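Local coordinates for putative type 11 methyltransferase (Sulfolobus solfataricus, PDB 3I9F), which probably transfers methyl groups from S-adenosylmethionine to a substrate not yet identified, and binds zinc ions, at residues Ile111-Lys115 / Glu116-Ile120; Gln92-Ile95 / Ser96-Arg100. One frame throughout, in Å; residues are numbered along the deposited sequence. Where two conformers were deposited one is given.

Contact 1: Ile111-Lys115 / Glu116-Ile120; sequences IDWRK and ENTGI
Between R114 and E116 the chain folds into an inverse gamma turn centred on K115 (phi/psi -89°/63°), in which E116 N donates a weak hydrogen bond to R114 O at 3.0 Å. The turn follows the end of the strand at W113 and brings the loop back as far as the W113 side chain. Within that loop N117 OD1 accepts from G119 N in an Asx turn, and T118 OG1 donates to I120 O at 2.6 Å, 18° from the carbonyl plane. W113 meets this loop through CE3, CZ3 and CH2 of its benzo ring: CZ3 lies 3.9 Å from I120 CG1, and the two side chains run at about a right angle. A serine in place of W113 would probably leave I120 CG1 and CD1 without their apolar partner and the loop freer to move. R114 and E116 lie side by side, R114 CD being 3.7 Å from E116 OE1, yet the guanidinium is held by P150 O and N147 OD1. R127 bonds to R114 O, T118 OG1 and I120 O, tying turn and loop together. At this surface end of strand 106-113, D112 and R114 pair through their backbones with strand 152-159 and its approach, and K115 forms a salt bridge to D132 on helix 130-136.

Contact 2: Gln92-Ile95 / Ser96-Arg100; sequences QHVI and SEVKR
V94 O receives the shortest backbone hydrogen bond of this helical run, 2.8 Å from V98 N, with an N-H...O angle of 170° and the donor nearly in line with the carbonyl. The same i to i+4 pattern joins S96 N to Q92 O, E97 N to H93 O and K99 N to I95 O, so four successive bonds define an alpha helix. Side chains one turn apart follow it. On one flank, E97 CG sits over a face of the H93 imidazole, 4.0 Å from the ring centroid and 21° off the normal, a CH-pi contact displaced toward the CE1-NE2 rim. H93 CG stands opposite its own backbone N (chi1 167°), which swings the ring along the helix toward E97. The E97 chain then bends at chi2, and its carboxylate lies almost parallel to the imidazole. R100 grips that carboxylate side-on: NH2 reaches OE1 at 2.8 Å and NE reaches OE2 at 3.1 Å, both oxygens lying in the guanidinium plane but approached from above the carboxylate plane. Through NH1, R100 also forms a salt bridge with D73, so both acids hold the guanidinium. On the buried flank V94 CG1 and V98 CG2 are 4.2 Å apart, and both valines pack on F81 of strand 76-82. K99 instead carries its amine to N139 OD1. Buried V94, I95 and V98 on one flank, with mainly polar residues on the other, make this an amphipathic helix, packed on the mixed sheet at parallel strand 76-82 and antiparallel strand 140-146, as in Rossmann-like methyltransferases.

The two contacts do not touch: their centres are 25 Å apart and their nearest atoms about 12 Å. Contact 2 comes first in the chain, on helix 91-101, and is partly buried, with an apolar face against strand 76-82. Contact 1 is a surface contact where strand 106-113, the next strand of the sheet, runs out into a loop. The chemistry follows these places. Regular backbone bonds dominate the helix, whereas the loop relies on tight turns and on R127 from farther along the chain. Both contain an arginine near a glutamate, but only in contact 2 do the charged atoms meet; in contact 1 the arginine is turned to other partners.

Contact 1: Ile111-Lys115 / Glu116-Ile120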
loop_
_atom_site.group_PDB
_atom_site.type_symbol
_atom_site.label_atom_id
_atom_site.label_comp_id
_atom_site.label_asym_id
_atom_site.label_seq_id
_atom_site.Cartn_x
_atom_site.Cartn_y
_atom_site.Cartn_z
ATOM N N ILE B 111 -5.374 18.392 -13.786
ATOM C CA ILE B 111 -4.760 18.883 -15.004
ATOM C C ILE B 111 -5.230 18.006 -16.147
ATOM O O ILE B 111 -5.206 16.791 -16.039
ATOM C CB ILE B 111 -3.232 18.832 -14.930
ATOM C CG1 ILE B 111 -2.744 19.724 -13.769
ATOM C CG2 ILE B 111 -2.624 19.308 -16.234
ATOM C CD1 ILE B 111 -1.286 19.480 -13.370
ATOM N N ASP B 112 -5.691 18.615 -17.230
ATOM C CA ASP B 112 -6.070 17.886 -18.411
ATOM C C ASP B 112 -6.026 18.804 -19.603
ATOM O O ASP B 112 -5.981 20.029 -19.452
ATOM C CB ASP B 112 -7.490 17.297 -18.284
ATOM C CG ASP B 112 -7.644 15.956 -19.021
ATOM O OD1 ASP B 112 -6.720 15.578 -19.784
ATOM O OD2 ASP B 112 -8.672 15.251 -18.819
ATOM N N TRP B 113 -6.082 18.175 -20.776
ATOM C CA TRP B 113 -6.045 18.813 -22.067
ATOM C C TRP B 113 -7.276 19.638 -22.372
ATOM O O TRP B 113 -8.359 19.249 -22.012
ATOM C CB TRP B 113 -5.918 17.744 -23.130
ATOM C CG TRP B 113 -4.607 17.038 -23.133
ATOM C CD1 TRP B 113 -4.290 15.911 -22.451
ATOM C CD2 TRP B 113 -3.430 17.416 -23.853
ATOM N NE1 TRP B 113 -2.987 15.544 -22.711
ATOM C CE2 TRP B 113 -2.433 16.451 -23.564
ATOM C CE3 TRP B 113 -3.132 18.446 -24.738
ATOM C CZ2 TRP B 113 -1.158 16.487 -24.136
ATOM C CZ3 TRP B 113 -1.847 18.499 -25.303
ATOM C CH2 TRP B 113 -0.882 17.531 -24.993
ATOM N N ARG B 114 -7.134 20.774 -23.045
ATOM C CA ARG B 114 -8.326 21.561 -23.357
ATOM C C ARG B 114 -9.140 20.779 -24.391
ATOM O O ARG B 114 -8.586 20.038 -25.195
ATOM C CB ARG B 114 -8.006 22.955 -23.875
ATOM C CG ARG B 114 -7.104 23.761 -22.978
ATOM C CD ARG B 114 -6.983 25.197 -23.462
ATOM N NE ARG B 114 -5.712 25.830 -23.086
ATOM C CZ ARG B 114 -5.472 26.518 -21.948
ATOM N NH1 ARG B 114 -6.414 26.667 -20.992
ATOM N NH2 ARG B 114 -4.261 27.068 -21.753
ATOM N N LYS B 115 -10.448 20.989 -24.354
ATOM C CA LYS B 115 -11.393 20.306 -25.200
ATOM C C LYS B 115 -11.579 21.084 -26.507
ATOM O O LYS B 115 -12.652 21.592 -26.804
ATOM C CB LYS B 115 -12.707 20.174 -24.427
ATOM C CG LYS B 115 -13.732 19.202 -25.016
ATOM C CD LYS B 115 -15.035 19.296 -24.238
ATOM C CE LYS B 115 -15.920 18.074 -24.368
ATOM N NZ LYS B 115 -17.267 18.317 -23.706
ATOM N N GLU B 116 -10.488 21.192 -27.252
ATOM C CA GLU B 116 -10.455 21.796 -28.585
ATOM C C GLU B 116 -9.382 21.060 -29.335
ATOM O O GLU B 116 -8.656 20.275 -28.737
ATOM C CB GLU B 116 -10.158 23.302 -28.560
ATOM C CG GLU B 116 -9.105 23.763 -27.542
ATOM C CD GLU B 116 -8.850 25.306 -27.583
ATOM O OE1 GLU B 116 -8.948 25.974 -26.504
ATOM O OE2 GLU B 116 -8.551 25.836 -28.703
ATOM N N ASN B 117 -9.273 21.274 -30.646
ATOM C CA ASN B 117 -8.245 20.549 -31.382
ATOM C C ASN B 117 -6.945 21.313 -31.312
ATOM O O ASN B 117 -6.787 22.323 -31.962
ATOM C CB ASN B 117 -8.626 20.248 -32.830
ATOM C CG ASN B 117 -7.677 19.193 -33.466
ATOM O OD1 ASN B 117 -6.715 18.696 -32.808
ATOM N ND2 ASN B 117 -7.951 18.839 -34.737
ATOM N N THR B 118 -6.033 20.827 -30.476
ATOM C CA THR B 118 -4.739 21.451 -30.232
ATOM C C THR B 118 -3.653 20.722 -31.033
ATOM O O THR B 118 -2.475 21.021 -30.908
ATOM C CB THR B 118 -4.404 21.357 -28.773
ATOM O OG1 THR B 118 -4.349 19.974 -28.400
ATOM C CG2 THR B 118 -5.444 22.052 -27.965
ATOM N N GLY B 119 -4.046 19.756 -31.852
ATOM C CA GLY B 119 -3.125 19.093 -32.738
ATOM C C GLY B 119 -2.348 18.045 -31.989
ATOM O O GLY B 119 -2.381 16.859 -32.328
ATOM N N ILE B 120 -1.610 18.482 -30.973
ATOM C CA ILE B 120 -0.990 17.533 -30.066
ATOM C C ILE B 120 -2.053 17.106 -29.052
ATOM O O ILE B 120 -3.071 17.804 -28.859
ATOM C CB ILE B 120 0.260 18.085 -29.338
ATOM C CG1 ILE B 120 -0.046 19.383 -28.600
ATOM C CG2 ILE B 120 1.402 18.305 -30.323
ATOM C CD1 ILE B 120 1.155 19.893 -27.801
#

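Contact 2: Gln92-Ile95 / Ser96-Arg100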
loop_
_atom_site.group_PDB
_atom_site.type_symbol
_atom_site.label_atom_id
_atom_site.label_comp_id
_atom_site.label_asym_id
_atom_site.label_seq_id
_atom_site.Cartn_x
_atom_site.Cartn_y
_atom_site.Cartn_z
ATOM N N GLN B 92 -17.341 6.371 -11.574
ATOM C CA GLN B 92 -18.120 6.556 -10.347
ATOM C C GLN B 92 -17.425 5.882 -9.160
ATOM O O GLN B 92 -17.479 6.403 -8.038
ATOM C CB GLN B 92 -19.567 6.074 -10.477
ATOM C CG GLN B 92 -20.432 6.879 -11.415
ATOM C CD GLN B 92 -20.928 8.199 -10.844
ATOM O OE1 GLN B 92 -20.425 8.700 -9.829
ATOM N NE2 GLN B 92 -21.942 8.776 -11.503
ATOM N N HIS B 93 -16.761 4.747 -9.390
ATOM C CA HIS B 93 -15.959 4.112 -8.330
ATOM C C HIS B 93 -14.782 5.021 -7.926
ATOM O O HIS B 93 -14.434 5.098 -6.742
ATOM C CB HIS B 93 -15.426 2.772 -8.804
ATOM C CG HIS B 93 -14.362 2.176 -7.938
ATOM N ND1 HIS B 93 -14.635 1.506 -6.757
ATOM C CD2 HIS B 93 -13.017 2.091 -8.120
ATOM C CE1 HIS B 93 -13.504 1.032 -6.257
ATOM N NE2 HIS B 93 -12.507 1.359 -7.074
ATOM N N VAL B 94 -14.177 5.693 -8.914
ATOM C CA VAL B 94 -13.092 6.610 -8.632
ATOM C C VAL B 94 -13.538 7.814 -7.750
ATOM O O VAL B 94 -12.923 8.090 -6.748
ATOM C CB VAL B 94 -12.468 7.113 -9.936
ATOM C CG1 VAL B 94 -11.619 8.394 -9.690
ATOM C CG2 VAL B 94 -11.707 5.974 -10.609
ATOM N N ILE B 95 -14.607 8.511 -8.122
ATOM C CA ILE B 95 -15.168 9.588 -7.308
ATOM C C ILE B 95 -15.514 9.124 -5.919
ATOM O O ILE B 95 -15.180 9.762 -4.946
ATOM C CB ILE B 95 -16.465 10.122 -7.895
ATOM C CG1 ILE B 95 -16.231 10.681 -9.295
ATOM C CG2 ILE B 95 -17.054 11.140 -6.975
ATOM C CD1 ILE B 95 -14.955 11.448 -9.481
ATOM N N SER B 96 -16.195 8.003 -5.821
ATOM C CA SER B 96 -16.445 7.414 -4.525
ATOM C C SER B 96 -15.189 7.178 -3.625
ATOM O O SER B 96 -15.222 7.409 -2.425
ATOM C CB SER B 96 -17.173 6.116 -4.751
ATOM O OG SER B 96 -17.475 5.577 -3.504
ATOM N N GLU B 97 -14.099 6.695 -4.207
ATOM C CA GLU B 97 -12.862 6.467 -3.475
ATOM C C GLU B 97 -12.129 7.758 -3.150
ATOM O O GLU B 97 -11.503 7.885 -2.097
ATOM C CB GLU B 97 -11.945 5.581 -4.280
ATOM C CG GLU B 97 -12.354 4.092 -4.305
ATOM C CD GLU B 97 -12.362 3.456 -2.956
ATOM O OE1 GLU B 97 -11.306 2.985 -2.520
ATOM O OE2 GLU B 97 -13.441 3.419 -2.315
ATOM N N VAL B 98 -12.160 8.689 -4.092
ATOM C CA VAL B 98 -11.679 10.022 -3.859
ATOM C C VAL B 98 -12.387 10.579 -2.609
ATOM O O VAL B 98 -11.739 11.058 -1.705
ATOM C CB VAL B 98 -11.947 10.963 -5.082
ATOM C CG1 VAL B 98 -11.989 12.416 -4.609
ATOM C CG2 VAL B 98 -10.897 10.730 -6.227
ATOM N N LYS B 99 -13.704 10.459 -2.524
ATOM C CA LYS B 99 -14.392 11.012 -1.373
ATOM C C LYS B 99 -14.055 10.303 -0.104
ATOM O O LYS B 99 -14.062 10.925 0.949
ATOM C CB LYS B 99 -15.908 11.071 -1.566
ATOM C CG LYS B 99 -16.290 12.062 -2.630
ATOM C CD LYS B 99 -17.792 12.248 -2.804
ATOM C CE LYS B 99 -18.567 10.982 -3.135
ATOM N NZ LYS B 99 -19.902 11.237 -3.826
ATOM N N ARG B 100 -13.760 9.008 -0.155
ATOM C CA ARG B 100 -13.524 8.265 1.086
ATOM C C ARG B 100 -12.125 8.562 1.647
ATOM O O ARG B 100 -11.985 8.679 2.863
ATOM C CB ARG B 100 -13.752 6.773 0.880
ATOM C CG ARG B 100 -13.177 5.814 1.902
ATOM C CD ARG B 100 -13.229 4.305 1.433
ATOM N NE ARG B 100 -12.161 3.930 0.506
ATOM C CZ ARG B 100 -10.873 3.819 0.823
ATOM N NH1 ARG B 100 -10.454 4.026 2.060
ATOM N NH2 ARG B 100 -9.974 3.470 -0.097
#